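Local coordinates for protein CG14216 (PDB 3P9Y) that dephosphorylates the C-terminal domain of RNA polymerase II, acting on phosphoserine beside a cis proline, and probably serves in RNA processing and termination, at residues A167-T170 and D171-N174; L179-E182 and F183-R186. The protein carries 2 engineered substitutions. One frame throughout, in Å; residues are numbered along the deposited sequence.

Interaction 1. Residues A167-T170 and D171-N174; sequences AKST and DLDN
S169 reaches over the next peptide to the start of the following helix, where its OG accepts the backbone N-H of D171, OG to N 3.2 Å with an N-H...O angle of 141°. A serine oxygen taking the N-H two residues on is an ST turn, and here it bends the chain as it enters helix 172-187. The chi1 of 169° swings the hydroxyl off the backbone N and over the peptide that follows, where the D171 N-H meets it. The N of L172 lies at 3.1 Å from S169 OG, a little nearer, but at too poor an angle to count as a bond. D175, one turn into the helix, supplies the second grip through its carboxylate oxygen OD2, so S169 is tied to the turn and to the helix at once. D171 occupies the N-cap position. Its backbone O receives the N-H of N174 at 3.1 Å, closing the first turn. The carboxylate, swung anti to the backbone N (chi1 -176°), heads for the side chain of N174, whose ND2 makes a weak, strongly bent bond to D171 OD2 at 2.7 Å. T170, between S169 and D171, points its side chain away from the helix; its CB and OG1 both lie 3.5 Å from D171 N. S169 CB also comes within 4.2 Å of L172 CD1, a light apolar touch. The backbone oxygen of A167, where helix 149-167 gives way to the loop, is bonded to S8. L172 packs on H139 of strand 137-142 and D173 hydrogen-bonds to that histidine; the tight connection from helix 149-167 into helix 172-187 is thus fastened to the sheet through the first turn of the second helix.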
ATOM      1  N   ALA A 167      -8.958  -2.080  14.467  1.00 17.34           N
ATOM      2  CA  ALA A 167      -8.053  -2.542  15.515  1.00 18.77           C
ATOM      3  C   ALA A 167      -8.735  -2.511  16.876  1.00 19.14           C
ATOM      4  O   ALA A 167      -8.336  -3.224  17.791  1.00 20.35           O
ATOM      5  CB  ALA A 167      -6.782  -1.690  15.543  1.00 17.53           C
ATOM      6  N   LYS A 168      -9.762  -1.680  17.008  1.00 18.48           N
ATOM      7  CA  LYS A 168     -10.471  -1.552  18.271  1.00 19.66           C
ATOM      8  C   LYS A 168     -11.498  -2.663  18.471  1.00 19.88           C
ATOM      9  O   LYS A 168     -12.085  -2.781  19.547  1.00 20.25           O
ATOM     10  CB  LYS A 168     -11.155  -0.188  18.361  1.00 20.88           C
ATOM     11  CG  LYS A 168     -10.184   0.979  18.470  1.00 22.94           C
ATOM     12  CD  LYS A 168     -10.905   2.312  18.335  1.00 23.70           C
ATOM     13  CE  LYS A 168      -9.934   3.478  18.412  1.00 27.10           C
ATOM     14  NZ  LYS A 168     -10.597   4.772  18.061  1.00 30.03           N
ATOM     15  N   SER A 169     -11.709  -3.471  17.437  1.00 19.65           N
ATOM     16  CA  SER A 169     -12.637  -4.599  17.510  1.00 19.90           C
ATOM     17  C   SER A 169     -12.019  -5.783  18.240  1.00 21.41           C
ATOM     18  O   SER A 169     -10.883  -6.168  17.965  1.00 20.05           O
ATOM     19  CB  SER A 169     -13.053  -5.037  16.106  1.00 19.34           C
ATOM     20  OG  SER A 169     -13.751  -6.272  16.136  1.00 18.92           O
ATOM     21  N   THR A 170     -12.782  -6.374  19.155  1.00 21.50           N
ATOM     22  CA  THR A 170     -12.323  -7.547  19.891  1.00 24.27           C
ATOM     23  C   THR A 170     -12.684  -8.850  19.177  1.00 24.72           C
ATOM     24  O   THR A 170     -12.303  -9.929  19.624  1.00 26.16           O
ATOM     25  CB  THR A 170     -12.898  -7.575  21.321  1.00 26.30           C
ATOM     26  OG1 THR A 170     -14.329  -7.529  21.270  1.00 25.11           O
ATOM     27  CG2 THR A 170     -12.392  -6.385  22.119  1.00 28.08           C
ATOM     28  N   ASP A 171     -13.425  -8.748  18.077  1.00 23.60           N
ATOM     29  CA  ASP A 171     -13.700  -9.903  17.215  1.00 23.48           C
ATOM     30  C   ASP A 171     -13.966  -9.421  15.799  1.00 22.86           C
ATOM     31  O   ASP A 171     -15.114  -9.340  15.363  1.00 20.95           O
ATOM     32  CB  ASP A 171     -14.903 -10.698  17.720  1.00 24.48           C
ATOM     33  CG  ASP A 171     -15.160 -11.957  16.903  1.00 25.52           C
ATOM     34  OD1 ASP A 171     -14.380 -12.260  15.969  1.00 26.08           O
ATOM     35  OD2 ASP A 171     -16.147 -12.656  17.197  1.00 28.39           O
ATOM     36  N   LEU A 172     -12.888  -9.110  15.087  1.00 22.22           N
ATOM     37  CA  LEU A 172     -12.976  -8.443  13.799  1.00 20.29           C
ATOM     38  C   LEU A 172     -13.880  -9.182  12.811  1.00 21.09           C
ATOM     39  O   LEU A 172     -14.665  -8.555  12.106  1.00 19.47           O
ATOM     40  CB  LEU A 172     -11.578  -8.278  13.208  1.00 21.20           C
ATOM     41  CG  LEU A 172     -11.493  -7.445  11.931  1.00 19.45           C
ATOM     42  CD1 LEU A 172     -12.059  -6.046  12.159  1.00 19.45           C
ATOM     43  CD2 LEU A 172     -10.056  -7.371  11.447  1.00 20.21           C
ATOM     44  N   ASP A 173     -13.776 -10.508  12.768  1.00 20.43           N
ATOM     45  CA  ASP A 173     -14.516 -11.305  11.792  1.00 21.66           C
ATOM     46  C   ASP A 173     -16.024 -11.080  11.863  1.00 21.70           C
ATOM     47  O   ASP A 173     -16.698 -11.082  10.839  1.00 20.97           O
ATOM     48  CB  ASP A 173     -14.217 -12.796  11.978  1.00 23.82           C
ATOM     49  CG  ASP A 173     -12.829 -13.178  11.499  1.00 25.61           C
ATOM     50  OD1 ASP A 173     -12.179 -12.356  10.824  1.00 25.18           O
ATOM     51  OD2 ASP A 173     -12.385 -14.303  11.797  1.00 28.74           O
ATOM     52  N   ASN A 174     -16.549 -10.904  13.072  1.00 21.85           N
ATOM     53  CA  ASN A 174     -17.985 -10.717  13.264  1.00 22.64           C
ATOM     54  C   ASN A 174     -18.402  -9.248  13.322  1.00 21.48           C
ATOM     55  O   ASN A 174     -19.593  -8.942  13.278  1.00 22.22           O
ATOM     56  CB  ASN A 174     -18.451 -11.430  14.540  1.00 24.26           C
ATOM     57  CG  ASN A 174     -18.328 -12.945  14.443  1.00 28.05           C
ATOM     58  OD1 ASN A 174     -18.421 -13.522  13.357  1.00 28.63           O
ATOM     59  ND2 ASN A 174     -18.119 -13.594  15.581  1.00 26.30           N
TER

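Interaction 2. Residues L179-E182 and F183-R186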
ATOM      1  N   LEU A 179     -18.696  -2.513  10.631  1.00 15.72           N
ATOM      2  CA  LEU A 179     -17.736  -1.411  10.740  1.00 15.96           C
ATOM      3  C   LEU A 179     -17.450  -0.795   9.370  1.00 14.74           C
ATOM      4  O   LEU A 179     -17.292   0.414   9.248  1.00 13.77           O
ATOM      5  CB  LEU A 179     -16.426  -1.881  11.374  1.00 16.06           C
ATOM      6  CG  LEU A 179     -16.491  -2.283  12.849  1.00 18.70           C
ATOM      7  CD1 LEU A 179     -15.164  -2.879  13.278  1.00 17.25           C
ATOM      8  CD2 LEU A 179     -16.871  -1.087  13.728  1.00 20.41           C
ATOM      9  N   ILE A 180     -17.384  -1.634   8.343  1.00 13.49           N
ATOM     10  CA  ILE A 180     -17.153  -1.152   6.988  1.00 14.25           C
ATOM     11  C   ILE A 180     -18.303  -0.247   6.558  1.00 13.89           C
ATOM     12  O   ILE A 180     -18.080   0.823   6.007  1.00 13.56           O
ATOM     13  CB  ILE A 180     -17.023  -2.313   5.987  1.00 15.01           C
ATOM     14  CG1 ILE A 180     -15.671  -3.012   6.162  1.00 14.68           C
ATOM     15  CG2 ILE A 180     -17.168  -1.806   4.543  1.00 13.29           C
ATOM     16  CD1 ILE A 180     -15.535  -4.282   5.339  1.00 14.74           C
ATOM     17  N   GLN A 181     -19.534  -0.672   6.819  1.00 13.81           N
ATOM     18  CA  GLN A 181     -20.693   0.116   6.419  1.00 14.25           C
ATOM     19  C   GLN A 181     -20.730   1.444   7.181  1.00 14.99           C
ATOM     20  O   GLN A 181     -21.035   2.482   6.603  1.00 13.55           O
ATOM     21  CB  GLN A 181     -21.988  -0.669   6.638  1.00 14.53           C
ATOM     22  CG  GLN A 181     -23.265   0.085   6.249  1.00 14.91           C
ATOM     23  CD  GLN A 181     -23.354   0.382   4.757  1.00 14.81           C
ATOM     24  OE1 GLN A 181     -22.902  -0.401   3.926  1.00 15.74           O
ATOM     25  NE2 GLN A 181     -23.944   1.516   4.416  1.00 15.11           N
ATOM     26  N   GLU A 182     -20.423   1.408   8.476  1.00 15.24           N
ATOM     27  CA  GLU A 182     -20.396   2.625   9.286  1.00 15.90           C
ATOM     28  C   GLU A 182     -19.367   3.607   8.730  1.00 15.96           C
ATOM     29  O   GLU A 182     -19.637   4.803   8.611  1.00 15.68           O
ATOM     30  CB  GLU A 182     -20.064   2.296  10.740  1.00 19.15           C
ATOM     31  CG  GLU A 182     -19.977   3.521  11.650  1.00 22.58           C
ATOM     32  CD  GLU A 182     -21.311   4.230  11.819  1.00 26.42           C
ATOM     33  OE1 GLU A 182     -22.356   3.626  11.489  1.00 26.86           O
ATOM     34  OE2 GLU A 182     -21.317   5.391  12.288  1.00 30.56           O
ATOM     35  N   PHE A 183     -18.194   3.093   8.377  1.00 14.35           N
ATOM     36  CA  PHE A 183     -17.132   3.909   7.802  1.00 14.26           C
ATOM     37  C   PHE A 183     -17.586   4.515   6.475  1.00 15.41           C
ATOM     38  O   PHE A 183     -17.343   5.691   6.206  1.00 13.98           O
ATOM     39  CB  PHE A 183     -15.875   3.063   7.586  1.00 14.67           C
ATOM     40  CG  PHE A 183     -14.625   3.873   7.330  1.00 14.97           C
ATOM     41  CD1 PHE A 183     -13.823   4.286   8.380  1.00 15.69           C
ATOM     42  CD2 PHE A 183     -14.252   4.205   6.039  1.00 14.73           C
ATOM     43  CE1 PHE A 183     -12.666   5.027   8.147  1.00 16.30           C
ATOM     44  CE2 PHE A 183     -13.103   4.943   5.798  1.00 16.88           C
ATOM     45  CZ  PHE A 183     -12.305   5.351   6.858  1.00 15.14           C
ATOM     46  N   GLU A 184     -18.251   3.707   5.653  1.00 14.47           N
ATOM     47  CA  GLU A 184     -18.719   4.155   4.347  1.00 14.80           C
ATOM     48  C   GLU A 184     -19.707   5.306   4.491  1.00 14.84           C
ATOM     49  O   GLU A 184     -19.640   6.286   3.758  1.00 15.42           O
ATOM     50  CB  GLU A 184     -19.362   2.990   3.583  1.00 13.97           C
ATOM     51  CG  GLU A 184     -18.352   1.998   3.028  1.00 13.57           C
ATOM     52  CD  GLU A 184     -18.986   0.719   2.523  1.00 13.60           C
ATOM     53  OE1 GLU A 184     -19.953   0.234   3.151  1.00 14.07           O
ATOM     54  OE2 GLU A 184     -18.504   0.189   1.508  1.00 12.01           O
ATOM     55  N   GLU A 185     -20.613   5.186   5.452  1.00 14.83           N
ATOM     56  CA  GLU A 185     -21.643   6.187   5.663  1.00 15.94           C
ATOM     57  C   GLU A 185     -21.063   7.484   6.232  1.00 18.02           C
ATOM     58  O   GLU A 185     -21.517   8.572   5.888  1.00 15.71           O
ATOM     59  CB  GLU A 185     -22.725   5.643   6.596  1.00 16.12           C
ATOM     60  CG  GLU A 185     -23.572   4.539   5.962  1.00 16.87           C
ATOM     61  CD  GLU A 185     -24.714   4.072   6.848  1.00 16.78           C
ATOM     62  OE1 GLU A 185     -24.961   4.695   7.897  1.00 19.98           O
ATOM     63  OE2 GLU A 185     -25.372   3.079   6.490  1.00 16.82           O
ATOM     64  N   ARG A 186     -20.056   7.367   7.091  1.00 15.83           N
ATOM     65  CA  ARG A 186     -19.522   8.532   7.790  1.00 18.15           C
ATOM     66  C   ARG A 186     -18.499   9.286   6.948  1.00 17.41           C
ATOM     67  O   ARG A 186     -18.438  10.514   6.987  1.00 17.58           O
ATOM     68  CB  ARG A 186     -18.891   8.112   9.118  1.00 19.23           C
ATOM     69  CG  ARG A 186     -18.486   9.289   9.996  1.00 26.20           C
ATOM     70  CD  ARG A 186     -18.479   8.911  11.477  1.00 32.31           C
ATOM     71  NE  ARG A 186     -18.008  10.003  12.331  1.00 29.90           N
ATOM     72  CZ  ARG A 186     -16.730  10.345  12.456  1.00 29.08           C
ATOM     73  NH1 ARG A 186     -15.799   9.687  11.770  1.00 31.95           N
ATOM     74  NH2 ARG A 186     -16.381  11.343  13.257  1.00 29.50           N
TER
HETATM   75  O   HOH W   1     -23.624   5.680  10.039  1.00 25.46           O
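Regular alpha-helical bonding runs through L179-R186, each N-H from F183 to R186 meeting the carbonyl four residues back at 2.9 to 3.0 Å. On the outer face, Q181 and E185 are one turn apart and joined by a nearly straight bond, NE2 to OE2 3.0 Å at 167°. The carboxylate is met on its anti side, close to its own plane and to that of the amide, though the two groups are twisted 73° against each other. Q181 gets there by a bend: CG leaves anti to the backbone N and the chain then folds at chi2 (65°), which brings the amide back over the next turn. E184 lies alongside I180, pointing the same way, its CD 3.7 Å from I180 CG2 and its CG drawn close to the I180 carbonyl, while OE2 accepts the backbone N-H of I191. The NE2 bond to E185 settles the orientation of the Q181 amide, which leaves Q181 OE1 3.1 Å from E184 OE1, a close pair of acceptors. An alanine in place of E184 is likely to leave the I191 N-H without its acceptor and to uncover the flank of I180. E182 and E185 place like charges near each other, OE1 to OE1 4.6 Å, and a water that donates to both, 2.8 Å from E182 OE1 and 2.7 Å from E185 OE1, bridges them and probably eases the repulsion. F183 faces the other way, its ring set among V158, M162 and M165 of helix 149-167 and I191, with L179 also against M165. Glutamine and glutamates outside, phenylalanine and isoleucine inside, with L179 at the margin, make this an amphipathic helix, here the last helix of the LMW PTP-like fold, lying on helix 149-167 just before the edge strand 192-197.

Both contacts belong to helix 172-187, interaction 1 at its entry and interaction 2 in its later turns, with centres about 15 Å apart. They meet where S169 CB packs on L179 CD1 at 4.1 Å, so the turn that starts the helix rests against the helix further along. Interaction 1 is a surface contact, built from one hydroxyl, backbone N-H groups and an aspartate at the N-cap position with a weak bond to an asparagine amide. Interaction 2 is partly buried: it ties successive turns of the helix, with amide, carboxylate and water chemistry on its outer side, while F183 and L179 turn to helix 149-167.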